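Local coordinates for inositol-1-monophosphatase (Thermotoga maritima, PDB 2P3N) that dephosphorylates inositol 1-phosphate, fructose 1,6-bisphosphate and several other phosphate esters with the help of magnesium, working as a homotetramer, at the interface of chains A and B. Sequence-based numbering; all coordinates share one arbitrary frame. Chains: chain A/B, Inositol-1-monophosphatase.

Contacts 1 and 2 are neighbouring patches of the same two-fold interface, with the centres of their C-alpha atoms about 11 Å apart. They share helix 84-89 of chain A, which gives A:Asn86 to contact 1 and A:Ile85, A:Val88 and A:His89 to contact 2. On chain B, the two arginines lie around strand 170-172: B:Arg172 at its end in contact 1, B:Arg169 just before it in contact 2. Residues 188-190 also run from one patch into the other. Because the helix starts at the end of the metal- and substrate-binding segment, subunit pairing in the homotetramer is built close to the active site.

Contact 1: the interface of chains A and B. Residues chain A 86, 91, 173-175; chain B 172, 174, 183, 188-189.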
ATOM      1  N   ASN A  86       7.862  18.152   6.188  1.00 29.38           N
ATOM      2  CA  ASN A  86       6.723  17.264   6.017  1.00 27.85           C
ATOM      3  C   ASN A  86       6.967  16.017   6.849  1.00 28.12           C
ATOM      4  O   ASN A  86       6.124  15.607   7.652  1.00 27.79           O
ATOM      5  CB  ASN A  86       6.597  16.861   4.552  1.00 27.16           C
ATOM      6  CG  ASN A  86       5.824  17.859   3.739  1.00 24.77           C
ATOM      7  OD1 ASN A  86       5.721  17.729   2.522  1.00 31.65           O
ATOM      8  ND2 ASN A  86       5.264  18.862   4.404  1.00 33.65           N
ATOM      9  N   LEU A  91       3.370  14.477   7.227  1.00 30.28           N
ATOM     10  CA  LEU A  91       2.792  14.529   5.890  1.00 28.94           C
ATOM     11  C   LEU A  91       3.537  13.547   5.005  1.00 31.77           C
ATOM     12  O   LEU A  91       4.763  13.424   5.090  1.00 32.45           O
ATOM     13  CB  LEU A  91       2.897  15.923   5.297  1.00 30.58           C
ATOM     14  CG  LEU A  91       1.882  16.897   5.878  1.00 29.59           C
ATOM     15  CD1 LEU A  91       2.230  18.326   5.467  1.00 27.48           C
ATOM     16  CD2 LEU A  91       0.499  16.498   5.404  1.00 32.00           C
ATOM     17  N   ILE A 173       1.588  23.164  -3.817  1.00 39.61           N
ATOM     18  CA  ILE A 173       2.739  23.315  -2.930  1.00 39.16           C
ATOM     19  C   ILE A 173       2.652  22.093  -2.014  1.00 40.48           C
ATOM     20  O   ILE A 173       2.023  22.146  -0.951  1.00 39.10           O
ATOM     21  CB  ILE A 173       2.622  24.583  -2.082  1.00 36.27           C
ATOM     22  CG1 ILE A 173       2.647  25.810  -2.988  1.00 35.55           C
ATOM     23  CG2 ILE A 173       3.748  24.629  -1.069  1.00 38.40           C
ATOM     24  CD1 ILE A 173       2.518  27.112  -2.245  1.00 45.56           C
ATOM     25  N   LEU A 174       3.288  21.002  -2.442  1.00 41.17           N
ATOM     26  CA  LEU A 174       3.249  19.728  -1.729  1.00 43.71           C
ATOM     27  C   LEU A 174       4.285  19.544  -0.646  1.00 45.71           C
ATOM     28  O   LEU A 174       3.975  18.993   0.406  1.00 46.96           O
ATOM     29  CB  LEU A 174       3.374  18.578  -2.722  1.00 50.06           C
ATOM     30  CG  LEU A 174       2.556  18.677  -4.008  1.00 54.38           C
ATOM     31  CD1 LEU A 174       3.144  19.766  -4.907  1.00 57.80           C
ATOM     32  CD2 LEU A 174       2.590  17.337  -4.728  1.00 60.44           C
ATOM     33  N   GLY A 175       5.520  19.961  -0.910  1.00 46.70           N
ATOM     34  CA  GLY A 175       6.547  19.837   0.109  1.00 47.37           C
ATOM     35  C   GLY A 175       7.838  19.149  -0.265  1.00 48.70           C
ATOM     36  O   GLY A 175       8.819  19.256   0.472  1.00 53.68           O
TER
ATOM     37  N   ARG B 172       1.047  24.733   3.187  1.00 43.33           N
ATOM     38  CA  ARG B 172       0.838  23.757   2.117  1.00 43.62           C
ATOM     39  C   ARG B 172      -0.501  23.961   1.400  1.00 41.91           C
ATOM     40  O   ARG B 172      -1.480  24.440   1.988  1.00 40.24           O
ATOM     41  CB  ARG B 172       0.909  22.316   2.660  1.00 36.14           C
ATOM     42  CG  ARG B 172       2.100  21.988   3.570  1.00 32.51           C
ATOM     43  CD  ARG B 172       3.204  21.164   2.892  1.00 33.88           C
ATOM     44  NE  ARG B 172       4.101  21.992   2.081  1.00 47.44           N
ATOM     45  CZ  ARG B 172       5.435  21.939   2.114  1.00 46.57           C
ATOM     46  NH1 ARG B 172       6.151  22.745   1.332  1.00 44.31           N
ATOM     47  NH2 ARG B 172       6.057  21.087   2.920  1.00 43.35           N
ATOM     48  N   LEU B 174      -2.519  21.429  -0.696  1.00 47.52           N
ATOM     49  CA  LEU B 174      -2.671  20.045  -1.120  1.00 49.92           C
ATOM     50  C   LEU B 174      -3.771  19.711  -2.120  1.00 50.83           C
ATOM     51  O   LEU B 174      -3.592  18.824  -2.947  1.00 50.84           O
ATOM     52  CB  LEU B 174      -2.798  19.171   0.121  1.00 50.39           C
ATOM     53  CG  LEU B 174      -1.570  19.314   1.029  1.00 51.10           C
ATOM     54  CD1 LEU B 174      -1.675  18.326   2.170  1.00 56.97           C
ATOM     55  CD2 LEU B 174      -0.287  19.057   0.239  1.00 43.73           C
ATOM     56  N   TYR B 183      -6.500  16.243   8.168  1.00 36.10           N
ATOM     57  CA  TYR B 183      -5.091  16.292   8.544  1.00 34.03           C
ATOM     58  C   TYR B 183      -4.789  17.087   9.807  1.00 35.50           C
ATOM     59  O   TYR B 183      -3.845  16.757  10.530  1.00 35.96           O
ATOM     60  CB  TYR B 183      -4.236  16.819   7.390  1.00 31.54           C
ATOM     61  CG  TYR B 183      -3.842  15.747   6.386  1.00 32.41           C
ATOM     62  CD1 TYR B 183      -4.049  14.392   6.658  1.00 31.43           C
ATOM     63  CD2 TYR B 183      -3.256  16.090   5.162  1.00 36.51           C
ATOM     64  CE1 TYR B 183      -3.686  13.405   5.726  1.00 34.29           C
ATOM     65  CE2 TYR B 183      -2.889  15.119   4.230  1.00 30.68           C
ATOM     66  CZ  TYR B 183      -3.108  13.781   4.514  1.00 34.79           C
ATOM     67  OH  TYR B 183      -2.769  12.825   3.576  1.00 33.94           O
ATOM     68  N   ARG B 188      -1.141  16.304  11.404  1.00 35.13           N
ATOM     69  CA  ARG B 188      -0.184  16.405  10.310  1.00 37.23           C
ATOM     70  C   ARG B 188      -0.067  17.858   9.896  1.00 37.80           C
ATOM     71  O   ARG B 188       0.911  18.267   9.277  1.00 33.62           O
ATOM     72  CB  ARG B 188      -0.634  15.560   9.111  1.00 34.92           C
ATOM     73  CG  ARG B 188      -0.674  14.072   9.396  1.00 28.84           C
ATOM     74  CD  ARG B 188      -1.031  13.301   8.155  1.00 31.25           C
ATOM     75  NE  ARG B 188      -0.896  11.869   8.380  1.00 28.52           N
ATOM     76  CZ  ARG B 188      -0.910  10.957   7.414  1.00 29.14           C
ATOM     77  NH1 ARG B 188      -1.057  11.333   6.143  1.00 19.79           N
ATOM     78  NH2 ARG B 188      -0.765   9.669   7.725  1.00 29.59           N
ATOM     79  N   VAL B 189      -1.091  18.627  10.243  1.00 40.04           N
ATOM     80  CA  VAL B 189      -1.138  20.052   9.943  1.00 40.66           C
ATOM     81  C   VAL B 189      -1.724  20.756  11.153  1.00 40.77           C
ATOM     82  O   VAL B 189      -2.604  20.223  11.830  1.00 40.44           O
ATOM     83  CB  VAL B 189      -2.003  20.342   8.701  1.00 43.74           C
ATOM     84  CG1 VAL B 189      -2.471  21.793   8.709  1.00 51.89           C
ATOM     85  CG2 VAL B 189      -1.187  20.074   7.441  1.00 41.43           C
TER
HETATM   86  O   HOH W   1       8.773  19.854   3.489  1.00 34.48           O
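B:Arg172, the last residue of strand 170-172 and a likely substrate-binding residue, reaches across to A:Asn86 in helix 84-89, which begins at the last residue of the Asp-Pro-Ile-Asp-Gly-Thr metal-binding motif of the inositol monophosphatase family. The arginine chain is not extended: it bends at chi2 (-104°) and again at chi3 (81°), which lays the guanidinium against the A:Leu174-A:Gly175 backbone. The carbonyl oxygen of A:Leu174 lies above one guanidinium face near its rim, 3.4 Å from B:Arg172 NE, while the amide nitrogen of A:Gly175 is over the centre of that face, 3.6 Å above the plane. The approach to the glycine CA is modelled too close to be relied on.

Around the guanidinium edge, the amide of A:Asn86 meets B:Arg172 tip to tip, with the two planes 73° apart. As modelled, A:Asn86 ND2 is 2.8 Å from B:Arg172 NH2, so two donors face each other; the opposite amide rotamer would present OD1 instead, and the pairing is therefore doubtful. In the same edge, a water lies 3.0 Å from B:Arg172 NH2 and 3.1 Å from A:Gly175 O, bridging the subunits. The CG2 methyl of A:Ile173 also lies at this edge, beside NH1.

The apolar half is carried by A:Leu91. Its CD2 methyl lies over the face of the B:Tyr183 ring, at the CD2-CE2 rim, 3.8 Å from B:Tyr183 CD2, and also approaches CB of B:Arg188. The other methyl, CD1, packs on the aliphatic stem of B:Arg172, 4.0 Å from CD, and so links the two halves.

Within the fold, the patch joins helix 84-89, the loop after it and the 173-175 loop of chain A to the end of strand 170-172, helix 177-186 and the loop following that helix in chain B.

Contact 2: the interface of chains A and B. Residues chain A 28, 34, 37, 85, 88-89; chain B 140, 145-147, 169, 190.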
ATOM      1  N   VAL A  28      13.920  18.022  16.617  1.00 50.23           N
ATOM      2  CA  VAL A  28      14.059  18.857  15.422  1.00 48.55           C
ATOM      3  C   VAL A  28      15.203  19.859  15.603  1.00 50.43           C
ATOM      4  O   VAL A  28      15.260  20.575  16.606  1.00 49.72           O
ATOM      5  CB  VAL A  28      12.762  19.623  15.092  1.00 41.13           C
ATOM      6  CG1 VAL A  28      12.913  20.334  13.763  1.00 34.11           C
ATOM      7  CG2 VAL A  28      11.593  18.662  15.036  1.00 42.41           C
ATOM      8  N   PHE A  34      14.175  28.353  11.195  1.00 58.25           N
ATOM      9  CA  PHE A  34      13.126  27.400  11.555  1.00 56.51           C
ATOM     10  C   PHE A  34      12.505  26.737  10.322  1.00 53.94           C
ATOM     11  O   PHE A  34      11.852  25.701  10.435  1.00 53.40           O
ATOM     12  CB  PHE A  34      12.027  28.099  12.369  1.00 59.39           C
ATOM     13  CG  PHE A  34      11.288  29.159  11.602  1.00 59.36           C
ATOM     14  CD1 PHE A  34      11.885  30.389  11.334  1.00 60.35           C
ATOM     15  CD2 PHE A  34      10.014  28.911  11.099  1.00 58.13           C
ATOM     16  CE1 PHE A  34      11.220  31.357  10.570  1.00 59.61           C
ATOM     17  CE2 PHE A  34       9.344  29.869  10.336  1.00 55.83           C
ATOM     18  CZ  PHE A  34       9.948  31.093  10.070  1.00 57.75           C
ATOM     19  N   ILE A  37      15.328  22.941   8.590  1.00 45.57           N
ATOM     20  CA  ILE A  37      15.710  22.014   9.649  1.00 40.97           C
ATOM     21  C   ILE A  37      16.291  20.681   9.175  1.00 38.53           C
ATOM     22  O   ILE A  37      16.234  20.322   7.997  1.00 39.29           O
ATOM     23  CB  ILE A  37      14.501  21.689  10.543  1.00 41.91           C
ATOM     24  CG1 ILE A  37      13.392  21.073   9.681  1.00 41.63           C
ATOM     25  CG2 ILE A  37      14.016  22.943  11.249  1.00 44.27           C
ATOM     26  CD1 ILE A  37      12.282  20.408  10.466  1.00 35.42           C
ATOM     27  N   ILE A  85      10.539  18.831   6.651  1.00 34.39           N
ATOM     28  CA  ILE A  85       9.471  19.467   7.421  1.00 31.71           C
ATOM     29  C   ILE A  85       8.246  18.568   7.390  1.00 29.73           C
ATOM     30  O   ILE A  85       7.663  18.260   8.425  1.00 31.44           O
ATOM     31  CB  ILE A  85       9.116  20.854   6.837  1.00 37.04           C
ATOM     32  CG1 ILE A  85      10.275  21.823   7.088  1.00 39.75           C
ATOM     33  CG2 ILE A  85       7.815  21.366   7.441  1.00 41.11           C
ATOM     34  CD1 ILE A  85      10.118  23.173   6.430  1.00 41.94           C
ATOM     35  N   VAL A  88       8.692  15.483   9.397  1.00 31.65           N
ATOM     36  CA  VAL A  88       8.543  15.746  10.824  1.00 30.03           C
ATOM     37  C   VAL A  88       7.091  15.895  11.264  1.00 27.33           C
ATOM     38  O   VAL A  88       6.709  15.394  12.314  1.00 30.90           O
ATOM     39  CB  VAL A  88       9.332  17.028  11.230  1.00 32.44           C
ATOM     40  CG1 VAL A  88       8.882  17.530  12.595  1.00 32.88           C
ATOM     41  CG2 VAL A  88      10.821  16.720  11.262  1.00 30.56           C
ATOM     42  N   HIS A  89       6.277  16.564  10.464  1.00 25.07           N
ATOM     43  CA  HIS A  89       4.889  16.768  10.849  1.00 28.86           C
ATOM     44  C   HIS A  89       3.991  15.591  10.550  1.00 32.22           C
ATOM     45  O   HIS A  89       2.868  15.516  11.056  1.00 30.42           O
ATOM     46  CB  HIS A  89       4.339  18.038  10.202  1.00 32.94           C
ATOM     47  CG  HIS A  89       4.843  19.294  10.845  1.00 37.05           C
ATOM     48  ND1 HIS A  89       4.005  20.238  11.391  1.00 37.96           N
ATOM     49  CD2 HIS A  89       6.102  19.745  11.051  1.00 39.90           C
ATOM     50  CE1 HIS A  89       4.724  21.217  11.907  1.00 38.97           C
ATOM     51  NE2 HIS A  89       6.001  20.943  11.713  1.00 40.13           N
TER
ATOM     52  N   ASN B 140       1.991  21.727  18.705  1.00 52.05           N
ATOM     53  CA  ASN B 140       2.796  22.890  18.355  1.00 52.56           C
ATOM     54  C   ASN B 140       2.004  24.149  18.661  1.00 56.57           C
ATOM     55  O   ASN B 140       1.070  24.496  17.938  1.00 58.79           O
ATOM     56  CB  ASN B 140       3.166  22.848  16.875  1.00 45.99           C
ATOM     57  CG  ASN B 140       3.875  21.574  16.505  1.00 47.48           C
ATOM     58  OD1 ASN B 140       4.798  21.152  17.198  1.00 47.99           O
ATOM     59  ND2 ASN B 140       3.453  20.948  15.410  1.00 44.49           N
ATOM     60  N   GLU B 145       6.517  26.949  14.734  1.00 57.72           N
ATOM     61  CA  GLU B 145       6.614  25.498  14.856  1.00 53.59           C
ATOM     62  C   GLU B 145       5.431  24.852  14.140  1.00 49.50           C
ATOM     63  O   GLU B 145       5.117  23.682  14.368  1.00 48.73           O
ATOM     64  CB  GLU B 145       6.579  25.082  16.326  1.00 58.88           C
ATOM     65  CG  GLU B 145       7.816  25.429  17.125  1.00 69.99           C
ATOM     66  CD  GLU B 145       7.704  24.956  18.565  1.00 79.53           C
ATOM     67  OE1 GLU B 145       7.292  23.790  18.772  1.00 84.90           O
ATOM     68  OE2 GLU B 145       8.031  25.740  19.488  1.00 84.00           O
ATOM     69  N   CYS B 146       4.781  25.627  13.277  1.00 47.56           N
ATOM     70  CA  CYS B 146       3.611  25.156  12.553  1.00 44.74           C
ATOM     71  C   CYS B 146       3.750  25.110  11.039  1.00 43.89           C
ATOM     72  O   CYS B 146       4.634  25.734  10.453  1.00 43.57           O
ATOM     73  CB  CYS B 146       2.394  26.028  12.894  1.00 37.54           C
ATOM     74  SG  CYS B 146       1.710  25.806  14.549  1.00 52.79           S
ATOM     75  N   VAL B 147       2.847  24.346  10.428  1.00 44.50           N
ATOM     76  CA  VAL B 147       2.739  24.193   8.980  1.00 41.94           C
ATOM     77  C   VAL B 147       1.244  24.379   8.757  1.00 44.71           C
ATOM     78  O   VAL B 147       0.429  23.697   9.395  1.00 45.08           O
ATOM     79  CB  VAL B 147       3.152  22.774   8.493  1.00 37.38           C
ATOM     80  CG1 VAL B 147       2.552  22.498   7.126  1.00 35.84           C
ATOM     81  CG2 VAL B 147       4.657  22.668   8.390  1.00 29.43           C
ATOM     82  N   ARG B 169       6.400  27.630   9.558  1.00 56.81           N
ATOM     83  CA  ARG B 169       7.449  26.862   8.880  1.00 51.23           C
ATOM     84  C   ARG B 169       7.118  26.737   7.400  1.00 50.80           C
ATOM     85  O   ARG B 169       7.948  27.028   6.536  1.00 52.77           O
ATOM     86  CB  ARG B 169       7.573  25.457   9.478  1.00 48.94           C
ATOM     87  CG  ARG B 169       8.458  25.368  10.696  1.00 47.58           C
ATOM     88  CD  ARG B 169       8.379  24.004  11.352  1.00 41.90           C
ATOM     89  NE  ARG B 169       9.465  23.810  12.312  1.00 50.43           N
ATOM     90  CZ  ARG B 169       9.527  22.809  13.186  1.00 54.89           C
ATOM     91  NH1 ARG B 169       8.559  21.899  13.236  1.00 63.18           N
ATOM     92  NH2 ARG B 169      10.564  22.714  14.009  1.00 62.32           N
ATOM     93  N   ASP B 190      -1.237  21.959  11.418  1.00 39.12           N
ATOM     94  CA  ASP B 190      -1.685  22.708  12.569  1.00 40.06           C
ATOM     95  C   ASP B 190      -2.928  23.554  12.335  1.00 40.46           C
ATOM     96  O   ASP B 190      -3.639  23.914  13.277  1.00 39.78           O
ATOM     97  CB  ASP B 190      -0.514  23.533  13.060  1.00 38.38           C
ATOM     98  CG  ASP B 190       0.712  22.678  13.270  1.00 38.61           C
ATOM     99  OD1 ASP B 190       1.690  22.849  12.508  1.00 37.95           O
ATOM    100  OD2 ASP B 190       0.680  21.815  14.179  1.00 27.97           O
TER
HETATM  101  O   HOH W   2       1.557  19.222  12.876  1.00 33.48           O
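A:His89, the last residue of helix 84-89, inserts its imidazole between B:Val147, B:Arg169 and B:Asp190. This is the tight part of the contact. The CG2 methyl of B:Val147 caps one ring face, 3.8 Å above its plane and over the centre, in a CH-pi contact. The same methyl meets A:Ile85 CG2 at 3.5 Å, so one branch of the valine packs against two residues of the helix. At the ring edge, B:Arg169 NH1 donates to A:His89 NE2 over 3.1 Å; A:His89 NE2 lies in the guanidinium plane, but the ring itself is turned steeply to it, and the donor sits 18° out of the ring plane. Accepting at NE2 would probably place the ring proton on ND1.

The chain of B:Arg169 is extended from CG to NE (chi3 166°), which carries its head past A:Phe34. There, B:Arg169 CG lies 3.4 Å from the carbonyl oxygen of A:Phe34, and the backbone N of B:Arg169 faces the edge of the phenyl ring. Beyond the guanidinium, NH2 meets the CG1 methyl of A:Val28 tip to tip at 3.4 Å. An alanine in place of B:Arg169 would probably leave A:His89 NE2 without its donor and open a gap between A:Phe34 and A:Val28.

The looser, hydrated side lies around A:His89 ND1, which is linked to B:Asp190 OD2 by a water, 3.0 Å from ND1, while B:Asp190 OD1 lies in plane at the ring edge, 3.5 Å from A:His89 CE1. B:Asp190 is itself fixed within chain B: its OD1 accepts the backbone N of B:Val147 through the anti lone pair at 2.8 Å, and OD2 takes B:Asn140 ND2 on the syn side.

By locking the end of helix 84-89 into the neighbouring subunit, the contact helps hold together the chain pair within the tetramer, and is likely to steady the helix that starts at the end of the active-site segment.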